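Side-chain contacts in AvtR (Acidianus filamentous virus 6, PDB 4HV0), which probably regulates viral gene transcription as a DNA-binding protein of the ribbon-helix-helix type: residues Leu79-Lys83 against Arg84-Leu88; Lys71-Glu74 against Ile75-Lys78; Lys30-Lys33 against Glu34-Ile38. All coordinates share one frame; numbering follows the deposited sequence.

Contact 1: Leu79-Lys83 against Arg84-Leu88; sequences LELKK and RGTTL
A Schellman motif, in which Leu81 O takes the amide of Thr86, ends helix 71-84 and turns the chain toward helix 88-97. The defining bond, Thr86 N to Leu81 O, is 2.9 Å long and nearly straight at 169°. Inside it, Gly85 N reaches Lys82 O at 2.8 Å from well above the carbonyl plane, a more bent bond. Gly85 makes the turn with a positive phi of 73°. One residue earlier, Arg84 N still bonds to Glu80 O in the ordinary helical way.

The apolar contact that often accompanies this motif is also present: Leu81 CD2 lies 3.7 Å from Thr86 CG2, the two side chains crossing obliquely. The other methyl of Leu81, CD1, comes within 4.0 Å of Leu88 CB, so the forked end of one leucine touches both the turn and the start of the next helix. Leu81 also touches Phe36 on helix 24-36. At the N-cap of helix 88-97, Thr87 OG1 accepts the backbone N-H of Arg90. In Thr86 the hydroxyl stands opposite the residue's own N across the CA-CB bond (chi1 -167°), and from there OG1 donates to a lone pair of Thr87 O, 3.0 Å away in the carbonyl plane.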
# COMPACT_ATOMS: atom_id res chain seq x y z
N LEU A 79 1.14 7.25 11.96
CA LEU A 79 0.68 8.45 12.62
C LEU A 79 -0.02 9.38 11.66
O LEU A 79 -1.02 9.98 12.02
CB LEU A 79 1.86 9.15 13.26
CG LEU A 79 1.61 10.43 14.04
CD1 LEU A 79 0.79 10.09 15.28
CD2 LEU A 79 2.93 11.15 14.38
N GLU A 80 0.52 9.52 10.45
CA GLU A 80 -0.04 10.45 9.48
C GLU A 80 -1.40 9.96 9.01
O GLU A 80 -2.31 10.75 8.86
CB GLU A 80 0.92 10.61 8.31
CG GLU A 80 2.12 11.50 8.62
CD GLU A 80 1.75 12.93 8.98
OE1 GLU A 80 0.71 13.42 8.49
OE2 GLU A 80 2.49 13.59 9.75
N LEU A 81 -1.55 8.65 8.79
CA LEU A 81 -2.85 8.09 8.42
C LEU A 81 -3.84 8.33 9.56
O LEU A 81 -4.99 8.63 9.29
CB LEU A 81 -2.75 6.61 8.10
CG LEU A 81 -1.84 6.21 6.92
CD1 LEU A 81 -1.41 4.72 6.89
CD2 LEU A 81 -2.53 6.64 5.61
N LYS A 82 -3.39 8.22 10.80
CA LYS A 82 -4.27 8.46 11.95
C LYS A 82 -4.68 9.90 12.00
O LYS A 82 -5.88 10.20 11.99
CB LYS A 82 -3.62 8.10 13.30
CG LYS A 82 -4.04 6.75 13.87
CD LYS A 82 -4.43 6.64 15.36
CE LYS A 82 -5.20 5.33 15.57
NZ LYS A 82 -6.15 4.95 14.47
N LYS A 83 -3.71 10.80 12.01
CA LYS A 83 -4.02 12.25 11.98
C LYS A 83 -4.97 12.65 10.84
O LYS A 83 -5.85 13.48 10.98
CB LYS A 83 -2.75 13.09 11.90
CG LYS A 83 -1.86 12.94 13.12
CD LYS A 83 -0.64 13.80 13.02
CE LYS A 83 -0.01 14.11 14.37
NZ LYS A 83 1.20 15.00 14.23
N ARG A 84 -4.84 11.98 9.73
CA ARG A 84 -5.59 12.30 8.55
C ARG A 84 -6.95 11.59 8.62
O ARG A 84 -7.86 11.89 7.86
CB ARG A 84 -4.74 11.77 7.39
CG ARG A 84 -5.31 11.99 6.02
CD ARG A 84 -5.34 13.45 5.73
NE ARG A 84 -6.16 13.64 4.56
CZ ARG A 84 -6.43 14.80 4.02
NH1 ARG A 84 -5.89 15.90 4.50
NH2 ARG A 84 -7.22 14.84 2.96
N GLY A 85 -7.06 10.60 9.52
CA GLY A 85 -8.30 9.86 9.70
C GLY A 85 -8.60 8.90 8.58
O GLY A 85 -9.71 8.85 8.11
N THR A 86 -7.61 8.16 8.12
CA THR A 86 -7.81 7.27 6.97
C THR A 86 -7.04 6.00 7.17
O THR A 86 -6.03 6.00 7.88
CB THR A 86 -7.41 7.90 5.60
OG1 THR A 86 -7.94 7.09 4.52
CG2 THR A 86 -5.87 8.17 5.45
N THR A 87 -7.58 4.91 6.61
CA THR A 87 -6.87 3.69 6.55
C THR A 87 -5.97 3.86 5.31
O THR A 87 -6.17 4.73 4.45
CB THR A 87 -7.79 2.48 6.31
OG1 THR A 87 -8.57 2.74 5.16
CG2 THR A 87 -8.69 2.16 7.44
N LEU A 88 -4.97 3.01 5.23
CA LEU A 88 -4.12 3.02 4.10
C LEU A 88 -4.92 2.58 2.87
O LEU A 88 -4.74 3.14 1.75
CB LEU A 88 -2.96 2.08 4.33
CG LEU A 88 -1.99 2.03 3.16
CD1 LEU A 88 -1.62 3.39 2.65
CD2 LEU A 88 -0.79 1.32 3.73

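Contact 2: Lys71-Glu74 against Ile75-Lys78; sequences KRNE and ILVK
From Lys71 to Lys78 the backbone makes the first turns of helix 71-84, and each carbonyl of Lys71-Glu74 accepts the amide four residues on: Ile75, Leu76, Val77 and Lys78. The four bonds are of similar quality, ranging from 2.9 Å for Val77 N to Asn73 O up to 3.2 Å for Ile75 N to Lys71 O, and none bends below 158°.

The side chains of the second turn lean back over these same carbonyls. Ile75, Leu76, Val77 and Lys78 each carry a gamma carbon beside their own backbone N, the side that faces the preceding turn. Leu76 CG thus lies 3.4 Å from Arg72 O, and Val77 CG2 sits equally close to Asn73 O. Ile75 spreads its longer branch over the first carbonyl, with CD1 3.8 Å from Lys71 O.

Glu74 and Lys78 carry the charged part of the contact. They run side by side and point the same way. Lys78 CG passes 3.4 Å from Glu74 O, and farther along the chain CE comes to 3.8 Å from Glu74 OE2. The bend at the last torsion (chi4 -89°) leaves the amine no nearer: Lys78 NZ is 3.9 Å from Glu74 OE2, a long salt bridge. The attraction is therefore probably modest.

Around the helix the residues divide by environment. Asn73 and Val77 are buried, and both touch Ile38 in the segment that follows helix 24-36, whereas Ile75, Leu76 and Lys78 are exposed. The whole is the opening of an alpha-helix bonded from each residue to the fourth one on, with a long acid-lysine pair at that same spacing, and with Asn73 and Val77, one turn apart, set against Ile38.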
# COMPACT_ATOMS: atom_id res chain seq x y z
N LYS A 71 11.79 1.15 10.53
CA LYS A 71 10.88 1.27 11.66
C LYS A 71 10.41 2.72 11.87
O LYS A 71 9.24 2.94 12.16
CB LYS A 71 11.51 0.68 12.94
CG LYS A 71 11.58 -0.85 12.93
CD LYS A 71 12.32 -1.45 14.13
CE LYS A 71 12.32 -2.99 14.11
NZ LYS A 71 12.12 -3.68 15.43
N ARG A 72 11.30 3.70 11.71
CA ARG A 72 10.92 5.10 11.91
C ARG A 72 9.83 5.57 10.92
O ARG A 72 8.89 6.28 11.33
CB ARG A 72 12.11 6.07 12.01
CG ARG A 72 12.55 6.27 13.45
CD ARG A 72 13.05 4.98 14.10
NE ARG A 72 12.57 4.84 15.47
CZ ARG A 72 12.73 3.74 16.20
NH1 ARG A 72 13.39 2.72 15.69
NH2 ARG A 72 12.24 3.68 17.44
N ASN A 73 9.93 5.14 9.67
CA ASN A 73 8.94 5.49 8.68
C ASN A 73 7.63 4.74 8.88
O ASN A 73 6.57 5.28 8.62
CB ASN A 73 9.49 5.26 7.27
CG ASN A 73 10.53 6.28 6.84
OD1 ASN A 73 11.42 5.97 6.04
ND2 ASN A 73 10.42 7.49 7.34
N GLU A 74 7.68 3.51 9.36
CA GLU A 74 6.48 2.80 9.74
C GLU A 74 5.63 3.59 10.74
O GLU A 74 4.42 3.74 10.58
CB GLU A 74 6.84 1.45 10.35
CG GLU A 74 5.81 0.37 10.11
CD GLU A 74 6.21 -0.92 10.76
OE1 GLU A 74 7.04 -1.65 10.15
OE2 GLU A 74 5.72 -1.18 11.88
N ILE A 75 6.28 4.13 11.77
CA ILE A 75 5.60 4.94 12.74
C ILE A 75 5.06 6.24 12.13
O ILE A 75 3.90 6.58 12.38
CB ILE A 75 6.51 5.19 13.97
CG1 ILE A 75 6.66 3.88 14.76
CG2 ILE A 75 5.95 6.25 14.91
CD1 ILE A 75 7.89 3.73 15.62
N LEU A 76 5.85 6.94 11.31
CA LEU A 76 5.38 8.21 10.72
C LEU A 76 4.15 7.94 9.88
O LEU A 76 3.15 8.63 10.00
CB LEU A 76 6.44 8.90 9.86
CG LEU A 76 7.67 9.42 10.63
CD1 LEU A 76 8.67 10.02 9.66
CD2 LEU A 76 7.30 10.41 11.71
N VAL A 77 4.21 6.89 9.07
CA VAL A 77 3.11 6.61 8.20
C VAL A 77 1.85 6.28 9.00
O VAL A 77 0.79 6.83 8.71
CB VAL A 77 3.44 5.53 7.19
CG1 VAL A 77 2.17 5.00 6.55
CG2 VAL A 77 4.36 6.12 6.13
N LYS A 78 1.96 5.43 10.01
CA LYS A 78 0.82 5.15 10.88
C LYS A 78 0.26 6.40 11.49
O LYS A 78 -0.96 6.62 11.53
CB LYS A 78 1.21 4.22 12.02
CG LYS A 78 1.38 2.75 11.68
CD LYS A 78 1.64 2.00 12.98
CE LYS A 78 2.68 0.90 12.89
NZ LYS A 78 1.97 -0.33 12.50

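Contact 3: Lys30-Lys33 against Glu34-Ile38; sequences KILK and EYFGI
Lys30-Phe36 make the last turns of helix 24-36, the second helix of the ribbon-helix-helix unit, and Gly37 and Ile38 lead out of it, their amides gathered by Lys33 O. Among the backbone bonds, Tyr35 N to Ile31 O is nearly straight, while Phe36 N approaches Leu32 O from above the carbonyl plane, 3.0 Å away, as the helix begins to unwind. Gly37 then takes a positive phi of 68°. Its amide makes only a weak bond to Lys33 O, but Ile38 N reaches a lone pair of that oxygen, in the carbonyl plane, at 3.2 Å.

Charged groups meet more loosely. Lys30 and Glu34 extend alongside each other, yet Lys30 NZ stays 4.3 Å from Glu34 OE2, beyond a salt bridge; the amine also has a long, weak ion pair with Glu20.

Apolar contacts complete the account. Ile31 CG2 crosses toward Tyr35 CD1 at 3.8 Å, and both residues also touch Met95 of helix 88-97. Leu32 runs beside Phe36 instead of across it. With CG of Phe36 next to its own backbone N (chi1 -63°), the ring folds back along the helix; its edge receives Leu32 CA in plane, and CE2 lies 3.8 Å from Leu32 CD2.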
# COMPACT_ATOMS: atom_id res chain seq x y z
N LYS A 30 6.93 3.27 -2.97
CA LYS A 30 7.08 4.48 -3.77
C LYS A 30 5.94 5.47 -3.48
O LYS A 30 6.19 6.66 -3.30
CB LYS A 30 7.17 4.14 -5.26
CG LYS A 30 7.49 5.33 -6.17
CD LYS A 30 8.25 4.90 -7.42
CE LYS A 30 8.23 5.95 -8.54
NZ LYS A 30 7.15 5.77 -9.54
N ILE A 31 4.70 4.97 -3.40
CA ILE A 31 3.55 5.83 -3.08
C ILE A 31 3.74 6.45 -1.69
O ILE A 31 3.60 7.66 -1.52
CB ILE A 31 2.24 5.04 -3.10
CG1 ILE A 31 1.91 4.65 -4.51
CG2 ILE A 31 1.07 5.89 -2.53
CD1 ILE A 31 0.94 3.50 -4.56
N LEU A 32 4.12 5.63 -0.71
CA LEU A 32 4.39 6.17 0.64
C LEU A 32 5.52 7.21 0.65
O LEU A 32 5.42 8.19 1.37
CB LEU A 32 4.69 5.08 1.65
CG LEU A 32 3.54 4.06 1.83
CD1 LEU A 32 3.88 3.02 2.89
CD2 LEU A 32 2.16 4.67 2.09
N LYS A 33 6.58 7.00 -0.10
CA LYS A 33 7.69 7.99 -0.14
C LYS A 33 7.22 9.29 -0.75
O LYS A 33 7.45 10.34 -0.19
CB LYS A 33 8.92 7.45 -0.88
CG LYS A 33 9.69 6.41 -0.06
CD LYS A 33 10.33 5.42 -1.00
CE LYS A 33 11.80 5.21 -0.65
NZ LYS A 33 12.52 4.44 -1.71
N GLU A 34 6.49 9.21 -1.84
CA GLU A 34 5.98 10.39 -2.53
C GLU A 34 4.92 11.16 -1.76
O GLU A 34 4.99 12.37 -1.66
CB GLU A 34 5.49 10.01 -3.93
CG GLU A 34 6.66 9.60 -4.83
CD GLU A 34 6.27 9.32 -6.27
OE1 GLU A 34 5.08 9.04 -6.53
OE2 GLU A 34 7.17 9.34 -7.14
N TYR A 35 3.92 10.48 -1.22
CA TYR A 35 2.81 11.17 -0.54
C TYR A 35 3.10 11.52 0.92
O TYR A 35 2.49 12.42 1.41
CB TYR A 35 1.51 10.37 -0.63
CG TYR A 35 0.87 10.39 -1.99
CD1 TYR A 35 1.43 9.69 -3.03
CD2 TYR A 35 -0.30 11.08 -2.22
CE1 TYR A 35 0.87 9.69 -4.27
CE2 TYR A 35 -0.89 11.06 -3.47
CZ TYR A 35 -0.29 10.36 -4.49
OH TYR A 35 -0.83 10.34 -5.76
N PHE A 36 4.04 10.85 1.59
CA PHE A 36 4.44 11.24 2.96
C PHE A 36 5.76 11.99 2.98
O PHE A 36 6.15 12.54 4.00
CB PHE A 36 4.39 10.06 3.93
CG PHE A 36 3.00 9.54 4.09
CD1 PHE A 36 2.08 10.16 4.94
CD2 PHE A 36 2.55 8.55 3.27
CE1 PHE A 36 0.77 9.73 5.00
CE2 PHE A 36 1.24 8.12 3.32
CZ PHE A 36 0.34 8.73 4.19
N GLY A 37 6.40 12.08 1.83
CA GLY A 37 7.56 12.93 1.65
C GLY A 37 8.80 12.50 2.41
O GLY A 37 9.57 13.35 2.87
N ILE A 38 8.98 11.18 2.49
CA ILE A 38 10.03 10.54 3.26
C ILE A 38 10.99 9.67 2.46
O ILE A 38 10.68 9.10 1.43
CB ILE A 38 9.48 9.67 4.42
CG1 ILE A 38 8.44 8.64 3.89
CG2 ILE A 38 9.01 10.59 5.52
CD1 ILE A 38 7.79 7.76 4.93

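The three contacts show side chains placed by local helical contacts also meeting residues of other helices. Contacts 2 and 1 succeed each other along helix 71-84, their centres about 11 Å apart. Contact 3, earlier in the chain, packs against both, about 11 Å from contact 2 and 14 Å from contact 1 between centres. Phe36 CZ meets Leu81 CD2 at 3.8 Å, Leu32 CD2 meets Leu88 CD1 at 4.0 Å, and Ile38 CD1 meets Val77 CG2 at 4.0 Å. Helices 24-36, 71-84 and 88-97 are thereby joined. In ribbon-helix-helix relatives, paired strands of a dimer read the DNA, so strand 3-6 is the likely reading element here.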